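Local coordinates for gamma-glutamyltranspeptidase (Ggt) (Helicobacter pylori 26695, PDB 5BPK), which probably hydrolyses and transfers gamma-glutamyl groups of glutathione and related compounds, as an N-terminal nucleophile hydrolase, at residues S95-I98 with T99-Q103; F124-W128 with L129-L133; Q103-S106 with N107-Y111; M113-S116 with E117-S120; L133-K137 with F138-A142. One frame throughout, in Å; residues are numbered along the deposited sequence. Where two conformers were deposited one is given.

Interaction 1 (S95-I98 with T99-Q103); sequences SRII and TTVLQ
Val101 N donates to Ile97 O at 2.9 Å, the shortest hydrogen bond between residues 95-98 and 99-103. Two companions complete this i to i+4 ladder in the opening turns of helix 96-109: Thr100 N to Arg96 O at 3.0 Å, and Leu102 N to Ile98 O at 3.1 Å. Alongside the first of these bonds the two side chains lie next to each other and point the same way, with Ile97 CG2 4.1 Å from Val101 CG2. Val101 has CG1 anti to its backbone N (chi1 171°), which swings CG2 back over the preceding turn to meet the isoleucine. Two residues after Ile97, Thr99 O is gripped twice by Gln103. Gln103 N reaches it at 3.1 Å as the regular helix bond, while Gln103 NE2 comes in from the opposite face at 2.9 Å. The amide nitrogen stands 73° out of the carbonyl plane, yet the oxygen lies nearly in the plane of the amide, so the N-H is used well although no lone pair faces it. NE2 also bonds to Phe124 O, and Thr99 OG1 to His125, tying the helix to the chain at 124-125. Tyr323 of the other Ggt chain packs on Ile98 and Thr99. NE2 thus spends its N-H groups on two carbonyl oxygens, which fixes the turn of the Gln103 amide, while Ile97 alone of these residues meets the bound dihydro-oxazolyl glycine inhibitor.

Interaction 2 (F124-W128 with L129-L133); sequences FHMQW and LPDEL
Gln127 reaches across to Leu129 with its amide: NE2 donates to Leu129 O at 3.0 Å, the acceptor lying nearly in the amide plane. Its CG sits between the backbone N and the carbonyl carbon (chi1 62°), and from there the extended chain carries NE2 forward to the carbonyl of Leu129. The other end of the same amide is held as well, since His125 NE2 gives its proton to Gln127 OE1 at 2.8 Å, in the carbonyl plane and on a lone pair. Trp128, with a positive phi, forms the centre of a classic gamma turn closed by Leu129 N to Gln127 O at 2.8 Å. The indole and the leucine then lie side by side, and Leu129 CG rides over the six-membered ring, 3.8 Å from its centroid and only 7° off the normal, a CH-pi contact. Met126 is bent at both chi2 and chi3, which curls CE over the loop to 3.3 Å from Glu132 O; its SD takes a weak bond from Trp128 N. Farther back, Phe124 and Leu133 cross obliquely, ring CD1 to methyl CD1 at 3.9 Å. After the cis peptide bond before Pro130, Asp131 centres an inverse gamma turn and forms a salt bridge with Arg320 of the other Ggt chain. A water fills the middle, accepting from Gln127 N and donating to Pro130 O (2.7 Å) and Glu132 O (2.8 Å). Around this irregular turn, the Gln127 amide is bonded at both its oxygen and its nitrogen, and the water bridges three backbone atoms.

Interaction 3 (Q103-S106 with N107-Y111); sequences QVIS and NVIDY. With EDO (1,2-ethanediol), chain V.
Ser106 and Asp110 meet through their first torsions: OG of the serine lies anti to its backbone N (chi1 172°), while CG of the aspartate lies anti to its carbonyl carbon (chi1 -68°), and both lie on one side of the chain at 106-110. Ser106 OG donates to Asp110 OD2 at 2.6 Å, using the anti lone pair of the carboxylate. The backbone doubles the link, Asp110 N donating to Ser106 O at 2.7 Å, with a weak bond from Tyr111 N to the same oxygen. Ser106 OG in turn accepts from an ethanediol hydroxyl, O1, at 2.7 Å. The second hydroxyl of that molecule, O2, is hydrogen-bonded to Tyr111 OH at 2.8 Å and lies at the edge of the tyrosine ring, whose one face is covered by Asp110 CB, 3.8 Å above its plane. Away from this polar cluster, Ile105 and Ile109 run side by side, CG2 of the first 3.7 Å from CD1 of the second, and Ile105 continues onto strands 77-81 and 84-89. Asn107 folds back over the preceding turn, with CG 3.0 Å from Gln103 O, and sends ND2 to Ala118 O on the next helix. The aspartate has further partners on the other Ggt chain, a hydrogen bond from OD2 to Tyr271 and a salt bridge from OD1 to Arg272. With an arginine and two hydroxyls around it, the carboxylate is probably ionised; OD1 faces the charge of the other chain, while Ser106 OG holds OD2 from within the same chain.

Interaction 4 (M113-S116 with E117-S120); sequences MNIS and EAVS. With EDO (1,2-ethanediol), chain S; EDO (1,2-ethanediol), chain H.
A capping box opens helix 115-120, formed by Asn114 at the N-cap and Glu117 three residues on. The bonds are reciprocal. Glu117 N donates to Asn114 OD1 at 2.8 Å, nearly straight (173° at the hydrogen), and Asn114 N donates to Glu117 OE1 at 2.9 Å, onto the anti lone pair of the carboxylate. Asn114 carries CG between its backbone N and carbonyl carbon (chi1 75°), which turns the amide over the first helical turn. Its plane and that of the carboxylate are 19° apart, so the two flat groups stack as the side chains themselves cross at about a right angle. Backbone bonds continue the helix, Ala118 N to Asn114 O and Val119 N to Ile115 O among them. The box thus satisfies an amide N-H of the first turn that has no preceding helix carbonyl, and a negative carboxylate here should interact favourably with the helix dipole. Before the cap, Met113 lays its extended chain obliquely against the glutamate, CB to Glu117 CB at 3.8 Å, and its CB also meets Ala118 CB at 4.1 Å. Ile115 and Val119 pack on Ser181 of strand 176-181. Ser116 OG bonds to Tyr29 O of the other Ggt chain and accepts from an ethanediol hydroxyl, O1, at 3.2 Å. The backbone oxygen of the same serine, Ser116 O, takes the N-H of Ser120 N at 2.9 Å.

Interaction 5 (L133-K137 with F138-A142); sequences LRIEK and FGMPA. With EDO (1,2-ethanediol), chain R.
Met140 reaches back over the chain to Ile135, and each end of its side chain finds a partner there. CB lies 3.9 Å from Ile135 CD1. CG stands anti to the backbone N and the chain stays extended through SD, then bends at chi3 (-74°), which turns the terminal methyl in toward the strand. CE packs against Ile135 CG2 at 3.6 Å, more loosely against Leu133 CD2 at 4.4 Å, and 3.8 Å from the O1 hydroxyl of an ethanediol molecule. The methionine and isoleucine side chains meet at about a right angle, the thioether end crossing the branched one. Between them the chain reverses in a type II beta turn from Glu136 to Gly139, closed by Gly139 N to Glu136 O at 2.9 Å. Phe138, at the third position, has a positive phi, and its ring lies beside the bent Lys137 chain. Lys137 CG sits over one face, 3.8 Å from the ring centroid and 15° off the normal, a CH-pi contact, and CE comes to 3.6 Å from Phe138 CE2. The same ethanediol accepts from Glu136 N through O2 at 3.0 Å, and the Glu136 carboxylate is occupied by Arg185 and by the backbone of Met161 and Arg123. Strand 133-135 runs parallel to 155-157 with helix 142-151 between them in sequence, a beta-alpha-beta crossover; this turn leads out of the first strand, and Met140 packs on Leu148 of the helix and Ile155 of the second strand.

Interactions 1 and 3 are successive parts of helix 96-109 that share Gln103, their centres 12 Å apart, and interaction 4 caps the helix that follows, its centre 8 Å from that of interaction 3; Val108 CG2 meets Ala118 CB at 3.6 Å between them. Interaction 2 joins the side of interaction 1, where Arg96 CD packs 3.6 Å from His125 NE2, and passes into interaction 5 through Leu133, with Arg134 N 2.8 Å from His125 O. The inhibitor is touched directly in interaction 1, where the Ile97 side chain is about 3 Å away, whereas the Gln127 side chain of interaction 2 stays about 11 Å from it.

Interaction 1 (S95-I98 with T99-Q103)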
# COMPACT_ATOMS: atom_id res chain seq x y z
N SER B 95 4.01 -6.11 5.27
CA SER B 95 3.23 -7.09 6.02
C SER B 95 2.32 -6.46 7.10
O SER B 95 1.29 -7.03 7.46
CB SER B 95 4.18 -8.06 6.70
OG SER B 95 5.08 -7.32 7.51
N ARG B 96 2.70 -5.28 7.61
CA ARG B 96 1.92 -4.63 8.67
C ARG B 96 0.66 -3.93 8.15
O ARG B 96 -0.18 -3.52 8.94
CB ARG B 96 2.77 -3.63 9.47
CG ARG B 96 3.66 -4.23 10.53
CD ARG B 96 4.84 -5.01 10.00
NE ARG B 96 5.77 -4.18 9.25
CZ ARG B 96 6.96 -4.60 8.80
NH1 ARG B 96 7.38 -5.84 9.05
NH2 ARG B 96 7.73 -3.77 8.12
N ILE B 97 0.51 -3.81 6.84
CA ILE B 97 -0.65 -3.10 6.27
C ILE B 97 -1.95 -3.72 6.75
O ILE B 97 -2.86 -3.01 7.20
CB ILE B 97 -0.63 -3.09 4.74
CG1 ILE B 97 0.52 -2.21 4.26
CG2 ILE B 97 -1.98 -2.56 4.20
CD1 ILE B 97 0.72 -2.24 2.77
N ILE B 98 -2.04 -5.05 6.64
CA ILE B 98 -3.30 -5.75 6.87
C ILE B 98 -3.76 -5.49 8.29
O ILE B 98 -4.94 -5.17 8.54
CB ILE B 98 -3.16 -7.26 6.63
CG1 ILE B 98 -2.76 -7.52 5.18
CG2 ILE B 98 -4.46 -7.97 6.98
CD1 ILE B 98 -2.28 -8.92 4.94
N THR B 99 -2.83 -5.60 9.23
CA THR B 99 -3.19 -5.45 10.64
C THR B 99 -3.45 -3.98 11.01
O THR B 99 -4.35 -3.68 11.80
CB THR B 99 -2.13 -6.10 11.55
OG1 THR B 99 -0.85 -5.49 11.33
CG2 THR B 99 -2.03 -7.63 11.27
N THR B 100 -2.70 -3.05 10.41
CA THR B 100 -2.94 -1.63 10.63
C THR B 100 -4.35 -1.23 10.19
O THR B 100 -5.09 -0.61 10.95
CB THR B 100 -1.89 -0.77 9.89
OG1 THR B 100 -0.65 -0.82 10.62
CG2 THR B 100 -2.33 0.68 9.77
N VAL B 101 -4.73 -1.65 8.98
CA VAL B 101 -6.03 -1.26 8.44
C VAL B 101 -7.18 -1.89 9.27
O VAL B 101 -8.17 -1.22 9.58
CB VAL B 101 -6.14 -1.59 6.93
CG1 VAL B 101 -7.56 -1.39 6.42
CG2 VAL B 101 -5.16 -0.72 6.12
N LEU B 102 -7.03 -3.17 9.62
CA LEU B 102 -7.97 -3.88 10.50
C LEU B 102 -8.24 -3.10 11.79
O LEU B 102 -9.39 -2.95 12.21
CB LEU B 102 -7.39 -5.27 10.83
CG LEU B 102 -7.98 -6.27 11.83
CD1 LEU B 102 -7.78 -5.87 13.27
CD2 LEU B 102 -9.44 -6.50 11.53
N GLN B 103 -7.18 -2.61 12.41
CA GLN B 103 -7.28 -1.96 13.69
C GLN B 103 -8.03 -0.63 13.58
O GLN B 103 -8.89 -0.33 14.42
CB GLN B 103 -5.89 -1.81 14.34
CG GLN B 103 -5.40 -3.15 14.89
CD GLN B 103 -3.95 -3.14 15.32
OE1 GLN B 103 -3.65 -2.90 16.51
NE2 GLN B 103 -3.04 -3.40 14.37

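Interaction 2 (F124-W128 with L129-L133)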
# COMPACT_ATOMS: atom_id res chain seq x y z
N PHE B 124 -0.96 -3.07 17.44
CA PHE B 124 -0.20 -4.31 17.66
C PHE B 124 -0.19 -5.10 16.36
O PHE B 124 -0.89 -4.76 15.42
CB PHE B 124 -0.76 -5.16 18.82
CG PHE B 124 -2.17 -5.63 18.60
CD1 PHE B 124 -2.42 -6.85 17.96
CD2 PHE B 124 -3.23 -4.85 18.99
CE1 PHE B 124 -3.73 -7.27 17.75
CE2 PHE B 124 -4.53 -5.25 18.76
CZ PHE B 124 -4.79 -6.47 18.14
N HIS B 125 0.63 -6.14 16.31
CA HIS B 125 0.80 -6.90 15.08
C HIS B 125 1.30 -8.31 15.38
O HIS B 125 2.21 -8.50 16.17
CB HIS B 125 1.78 -6.14 14.18
CG HIS B 125 2.17 -6.85 12.93
ND1 HIS B 125 1.33 -7.00 11.85
CD2 HIS B 125 3.35 -7.44 12.58
CE1 HIS B 125 1.96 -7.66 10.89
NE2 HIS B 125 3.19 -7.93 11.30
N MET B 126 0.69 -9.27 14.70
CA MET B 126 1.12 -10.66 14.69
C MET B 126 1.07 -11.14 13.24
O MET B 126 0.05 -11.02 12.59
CB MET B 126 0.19 -11.49 15.59
CG MET B 126 0.19 -13.00 15.38
SD MET B 126 1.75 -13.83 15.63
CE MET B 126 1.90 -13.77 17.44
N GLN B 127 2.20 -11.64 12.74
CA GLN B 127 2.29 -12.16 11.37
C GLN B 127 2.77 -13.61 11.29
O GLN B 127 3.25 -14.05 10.24
CB GLN B 127 3.15 -11.25 10.47
CG GLN B 127 4.58 -11.11 10.86
CD GLN B 127 5.38 -10.29 9.85
OE1 GLN B 127 5.10 -9.10 9.63
NE2 GLN B 127 6.36 -10.92 9.21
N TRP B 128 2.61 -14.34 12.40
CA TRP B 128 2.85 -15.79 12.48
C TRP B 128 4.35 -16.11 12.52
O TRP B 128 4.83 -16.70 13.49
CB TRP B 128 2.05 -16.52 11.39
CG TRP B 128 2.46 -17.93 11.03
CD1 TRP B 128 2.27 -19.06 11.77
CD2 TRP B 128 3.09 -18.33 9.82
NE1 TRP B 128 2.76 -20.15 11.08
CE2 TRP B 128 3.27 -19.72 9.89
CE3 TRP B 128 3.52 -17.64 8.69
CZ2 TRP B 128 3.87 -20.44 8.86
CZ3 TRP B 128 4.12 -18.36 7.66
CH2 TRP B 128 4.29 -19.74 7.76
N LEU B 129 5.09 -15.70 11.49
CA LEU B 129 6.55 -15.72 11.52
C LEU B 129 7.04 -14.30 11.24
O LEU B 129 6.67 -13.72 10.22
CB LEU B 129 7.13 -16.69 10.49
CG LEU B 129 6.90 -18.18 10.69
CD1 LEU B 129 7.52 -18.97 9.54
CD2 LEU B 129 7.46 -18.64 12.05
N PRO B 130 7.84 -13.71 12.15
CA PRO B 130 8.25 -14.26 13.43
C PRO B 130 7.08 -14.43 14.38
O PRO B 130 6.06 -13.73 14.26
CB PRO B 130 9.24 -13.22 13.97
CG PRO B 130 8.90 -11.97 13.29
CD PRO B 130 8.32 -12.34 11.95
N ASP B 131 7.23 -15.37 15.31
CA ASP B 131 6.19 -15.67 16.29
C ASP B 131 6.37 -14.72 17.47
O ASP B 131 6.99 -15.05 18.49
CB ASP B 131 6.22 -17.15 16.69
CG ASP B 131 5.09 -17.53 17.62
OD1 ASP B 131 4.33 -16.64 18.07
OD2 ASP B 131 4.95 -18.74 17.91
N GLU B 132 5.83 -13.53 17.29
CA GLU B 132 5.97 -12.43 18.25
C GLU B 132 4.75 -11.53 18.17
O GLU B 132 4.12 -11.41 17.12
CB GLU B 132 7.24 -11.62 17.98
CG GLU B 132 7.20 -10.79 16.70
CD GLU B 132 8.52 -10.10 16.37
OE1 GLU B 132 9.60 -10.52 16.87
OE2 GLU B 132 8.48 -9.13 15.57
N LEU B 133 4.41 -10.90 19.29
CA LEU B 133 3.37 -9.87 19.29
C LEU B 133 4.10 -8.53 19.30
O LEU B 133 4.67 -8.12 20.31
CB LEU B 133 2.42 -10.01 20.50
CG LEU B 133 1.22 -9.04 20.53
CD1 LEU B 133 0.27 -9.26 19.34
CD2 LEU B 133 0.48 -9.24 21.86
O HOH W 1 4.65 -11.39 14.37

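Interaction 3 (Q103-S106 with N107-Y111)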
# COMPACT_ATOMS: atom_id res chain seq x y z
N GLN B 103 -7.18 -2.61 12.41
CA GLN B 103 -7.28 -1.96 13.69
C GLN B 103 -8.03 -0.63 13.58
O GLN B 103 -8.89 -0.33 14.42
CB GLN B 103 -5.89 -1.81 14.34
CG GLN B 103 -5.40 -3.15 14.89
CD GLN B 103 -3.95 -3.14 15.32
OE1 GLN B 103 -3.65 -2.90 16.51
NE2 GLN B 103 -3.04 -3.40 14.37
N VAL B 104 -7.75 0.14 12.54
CA VAL B 104 -8.44 1.42 12.34
C VAL B 104 -9.94 1.18 12.17
O VAL B 104 -10.77 1.84 12.81
CB VAL B 104 -7.86 2.22 11.15
CG1 VAL B 104 -8.70 3.47 10.86
CG2 VAL B 104 -6.41 2.60 11.42
N ILE B 105 -10.28 0.22 11.32
CA ILE B 105 -11.68 -0.12 11.09
C ILE B 105 -12.39 -0.58 12.37
O ILE B 105 -13.50 -0.13 12.68
CB ILE B 105 -11.83 -1.18 9.98
CG1 ILE B 105 -11.37 -0.60 8.64
CG2 ILE B 105 -13.29 -1.66 9.90
CD1 ILE B 105 -11.32 -1.61 7.51
N SER B 106 -11.76 -1.49 13.11
CA SER B 106 -12.29 -1.99 14.37
C SER B 106 -12.44 -0.87 15.38
O SER B 106 -13.43 -0.82 16.11
CB SER B 106 -11.38 -3.09 14.93
OG SER B 106 -11.76 -3.50 16.23
N ASN B 107 -11.45 0.02 15.45
CA ASN B 107 -11.51 1.12 16.41
C ASN B 107 -12.76 1.98 16.20
O ASN B 107 -13.38 2.43 17.16
CB ASN B 107 -10.25 1.97 16.34
CG ASN B 107 -9.03 1.29 16.96
OD1 ASN B 107 -9.17 0.32 17.73
ND2 ASN B 107 -7.84 1.79 16.62
N VAL B 108 -13.10 2.25 14.94
CA VAL B 108 -14.35 2.93 14.66
C VAL B 108 -15.59 2.07 14.98
O VAL B 108 -16.48 2.49 15.71
CB VAL B 108 -14.43 3.40 13.20
CG1 VAL B 108 -15.81 4.05 12.90
CG2 VAL B 108 -13.29 4.37 12.89
N ILE B 109 -15.67 0.88 14.37
CA ILE B 109 -16.89 0.06 14.45
C ILE B 109 -17.11 -0.58 15.82
O ILE B 109 -18.22 -0.54 16.37
CB ILE B 109 -16.91 -1.03 13.36
CG1 ILE B 109 -17.05 -0.36 11.98
CG2 ILE B 109 -18.05 -2.01 13.59
CD1 ILE B 109 -16.91 -1.31 10.77
N ASP B 110 -16.05 -1.15 16.38
CA ASP B 110 -16.15 -1.81 17.67
C ASP B 110 -16.14 -0.86 18.85
O ASP B 110 -16.91 -1.05 19.80
CB ASP B 110 -15.04 -2.84 17.84
CG ASP B 110 -15.20 -4.01 16.91
OD1 ASP B 110 -16.30 -4.58 16.90
OD2 ASP B 110 -14.24 -4.33 16.19
N TYR B 111 -15.30 0.17 18.79
CA TYR B 111 -15.04 1.00 19.96
C TYR B 111 -15.57 2.44 19.86
O TYR B 111 -15.46 3.20 20.82
CB TYR B 111 -13.55 0.97 20.29
CG TYR B 111 -12.98 -0.43 20.43
CD1 TYR B 111 -13.65 -1.41 21.15
CD2 TYR B 111 -11.77 -0.78 19.82
CE1 TYR B 111 -13.15 -2.69 21.27
CE2 TYR B 111 -11.26 -2.07 19.93
CZ TYR B 111 -11.95 -3.02 20.66
OH TYR B 111 -11.46 -4.30 20.78
C1 EDO V . -9.38 -5.46 17.80
O1 EDO V . -9.39 -4.07 17.43
C2 EDO V . -8.41 -5.74 18.94
O2 EDO V . -8.93 -5.17 20.14

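Interaction 4 (M113-S116 with E117-S120)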
# COMPACT_ATOMS: atom_id res chain seq x y z
N MET B 113 -14.58 5.04 18.22
CA MET B 113 -13.61 6.12 18.09
C MET B 113 -13.94 6.97 16.88
O MET B 113 -14.42 6.45 15.88
CB MET B 113 -12.20 5.55 17.91
CG MET B 113 -11.66 4.89 19.15
SD MET B 113 -9.92 4.54 19.00
CE MET B 113 -9.72 3.30 20.27
N ASN B 114 -13.68 8.28 16.99
CA ASN B 114 -13.67 9.14 15.81
C ASN B 114 -12.46 8.78 14.95
O ASN B 114 -11.59 7.99 15.35
CB ASN B 114 -13.80 10.64 16.15
CG ASN B 114 -12.53 11.26 16.70
OD1 ASN B 114 -11.41 10.96 16.28
ND2 ASN B 114 -12.72 12.21 17.63
N ILE B 115 -12.42 9.27 13.73
CA ILE B 115 -11.40 8.79 12.80
C ILE B 115 -9.99 9.19 13.21
O ILE B 115 -9.04 8.45 12.95
CB ILE B 115 -11.72 9.19 11.32
CG1 ILE B 115 -10.88 8.36 10.34
CG2 ILE B 115 -11.55 10.70 11.08
CD1 ILE B 115 -11.09 6.86 10.49
N SER B 116 -9.84 10.35 13.87
CA SER B 116 -8.54 10.75 14.41
C SER B 116 -8.06 9.82 15.53
O SER B 116 -6.90 9.39 15.55
CB SER B 116 -8.56 12.19 14.90
OG SER B 116 -7.31 12.55 15.41
N GLU B 117 -8.96 9.52 16.46
CA GLU B 117 -8.69 8.58 17.54
C GLU B 117 -8.35 7.18 16.99
O GLU B 117 -7.38 6.53 17.43
CB GLU B 117 -9.88 8.50 18.48
CG GLU B 117 -10.13 9.78 19.28
CD GLU B 117 -11.49 9.79 19.98
OE1 GLU B 117 -12.47 9.22 19.46
OE2 GLU B 117 -11.56 10.39 21.07
N ALA B 118 -9.15 6.73 16.03
CA ALA B 118 -8.96 5.41 15.44
C ALA B 118 -7.58 5.27 14.79
O ALA B 118 -6.97 4.19 14.84
CB ALA B 118 -10.06 5.10 14.42
N VAL B 119 -7.11 6.35 14.15
CA VAL B 119 -5.79 6.35 13.52
C VAL B 119 -4.62 6.50 14.52
O VAL B 119 -3.61 5.80 14.42
CB VAL B 119 -5.70 7.44 12.43
CG1 VAL B 119 -4.26 7.63 11.91
CG2 VAL B 119 -6.65 7.11 11.26
N SER B 120 -4.75 7.41 15.48
CA SER B 120 -3.67 7.64 16.45
C SER B 120 -3.47 6.48 17.43
O SER B 120 -2.37 6.27 17.92
CB SER B 120 -3.93 8.92 17.24
OG SER B 120 -3.80 10.06 16.40
C1 EDO S . -5.59 14.57 13.32
O1 EDO S . -5.10 13.21 13.24
C2 EDO S . -6.36 14.90 12.05
O2 EDO S . -5.54 14.74 10.89
C1 EDO H . -2.07 13.17 19.51
O1 EDO H . -0.91 13.94 19.13
C2 EDO H . -2.61 12.37 18.32
O2 EDO H . -3.69 13.04 17.64

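Interaction 5 (L133-K137 with F138-A142)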
# COMPACT_ATOMS: atom_id res chain seq x y z
N LEU B 133 4.41 -10.90 19.29
CA LEU B 133 3.37 -9.87 19.29
C LEU B 133 4.10 -8.53 19.30
O LEU B 133 4.67 -8.12 20.31
CB LEU B 133 2.42 -10.01 20.50
CG LEU B 133 1.22 -9.04 20.53
CD1 LEU B 133 0.27 -9.26 19.34
CD2 LEU B 133 0.48 -9.24 21.86
N ARG B 134 4.09 -7.87 18.15
CA ARG B 134 4.76 -6.60 17.97
C ARG B 134 3.86 -5.48 18.46
O ARG B 134 2.68 -5.42 18.10
CB ARG B 134 5.12 -6.42 16.49
CG ARG B 134 5.59 -5.04 16.12
CD ARG B 134 6.03 -4.96 14.69
NE ARG B 134 6.54 -3.62 14.41
CZ ARG B 134 7.31 -3.30 13.37
NH1 ARG B 134 7.65 -4.22 12.47
NH2 ARG B 134 7.74 -2.04 13.22
N ILE B 135 4.42 -4.61 19.30
CA ILE B 135 3.71 -3.44 19.82
C ILE B 135 4.51 -2.15 19.58
O ILE B 135 5.68 -2.20 19.15
CB ILE B 135 3.38 -3.63 21.33
CG1 ILE B 135 4.64 -3.66 22.20
CG2 ILE B 135 2.59 -4.91 21.52
CD1 ILE B 135 4.38 -3.38 23.65
N GLU B 136 3.88 -1.02 19.89
CA GLU B 136 4.51 0.30 19.78
C GLU B 136 4.82 0.85 21.15
O GLU B 136 4.16 0.50 22.14
CB GLU B 136 3.59 1.27 19.01
CG GLU B 136 3.28 0.80 17.59
CD GLU B 136 2.29 1.68 16.87
OE1 GLU B 136 1.27 2.11 17.48
OE2 GLU B 136 2.55 1.97 15.67
N LYS B 137 5.80 1.74 21.21
CA LYS B 137 6.21 2.33 22.48
C LYS B 137 5.02 3.04 23.13
O LYS B 137 4.26 3.73 22.45
CB LYS B 137 7.37 3.31 22.28
CG LYS B 137 8.08 3.71 23.57
CD LYS B 137 9.41 4.42 23.34
CE LYS B 137 9.26 5.65 22.48
NZ LYS B 137 10.43 6.57 22.52
N PHE B 138 4.86 2.85 24.44
CA PHE B 138 3.76 3.40 25.24
C PHE B 138 2.39 2.85 24.87
O PHE B 138 1.37 3.32 25.36
CB PHE B 138 3.74 4.94 25.15
CG PHE B 138 5.06 5.57 25.48
CD1 PHE B 138 5.66 5.34 26.71
CD2 PHE B 138 5.71 6.39 24.56
CE1 PHE B 138 6.87 5.91 27.03
CE2 PHE B 138 6.94 6.97 24.87
CZ PHE B 138 7.52 6.72 26.11
N GLY B 139 2.36 1.83 24.01
CA GLY B 139 1.11 1.33 23.47
C GLY B 139 0.39 0.30 24.31
O GLY B 139 -0.79 0.05 24.09
N MET B 140 1.10 -0.30 25.26
CA MET B 140 0.55 -1.38 26.08
C MET B 140 1.05 -1.27 27.52
O MET B 140 2.25 -1.39 27.76
CB MET B 140 0.96 -2.74 25.49
CG MET B 140 0.33 -3.92 26.15
SD MET B 140 0.80 -5.46 25.32
CE MET B 140 -0.19 -5.32 23.83
N PRO B 141 0.13 -1.07 28.48
CA PRO B 141 0.56 -0.91 29.88
C PRO B 141 0.89 -2.25 30.51
O PRO B 141 0.49 -3.28 30.00
CB PRO B 141 -0.66 -0.26 30.54
CG PRO B 141 -1.80 -0.78 29.75
CD PRO B 141 -1.33 -0.89 28.34
N ALA B 142 1.62 -2.20 31.62
CA ALA B 142 2.10 -3.38 32.32
C ALA B 142 1.02 -4.45 32.50
O ALA B 142 1.27 -5.63 32.23
CB ALA B 142 2.68 -2.98 33.69
C1 EDO R . -1.33 -1.69 21.18
O1 EDO R . -2.05 -2.79 21.74
C2 EDO R . 0.18 -1.93 21.29
O2 EDO R . 0.97 -0.88 20.69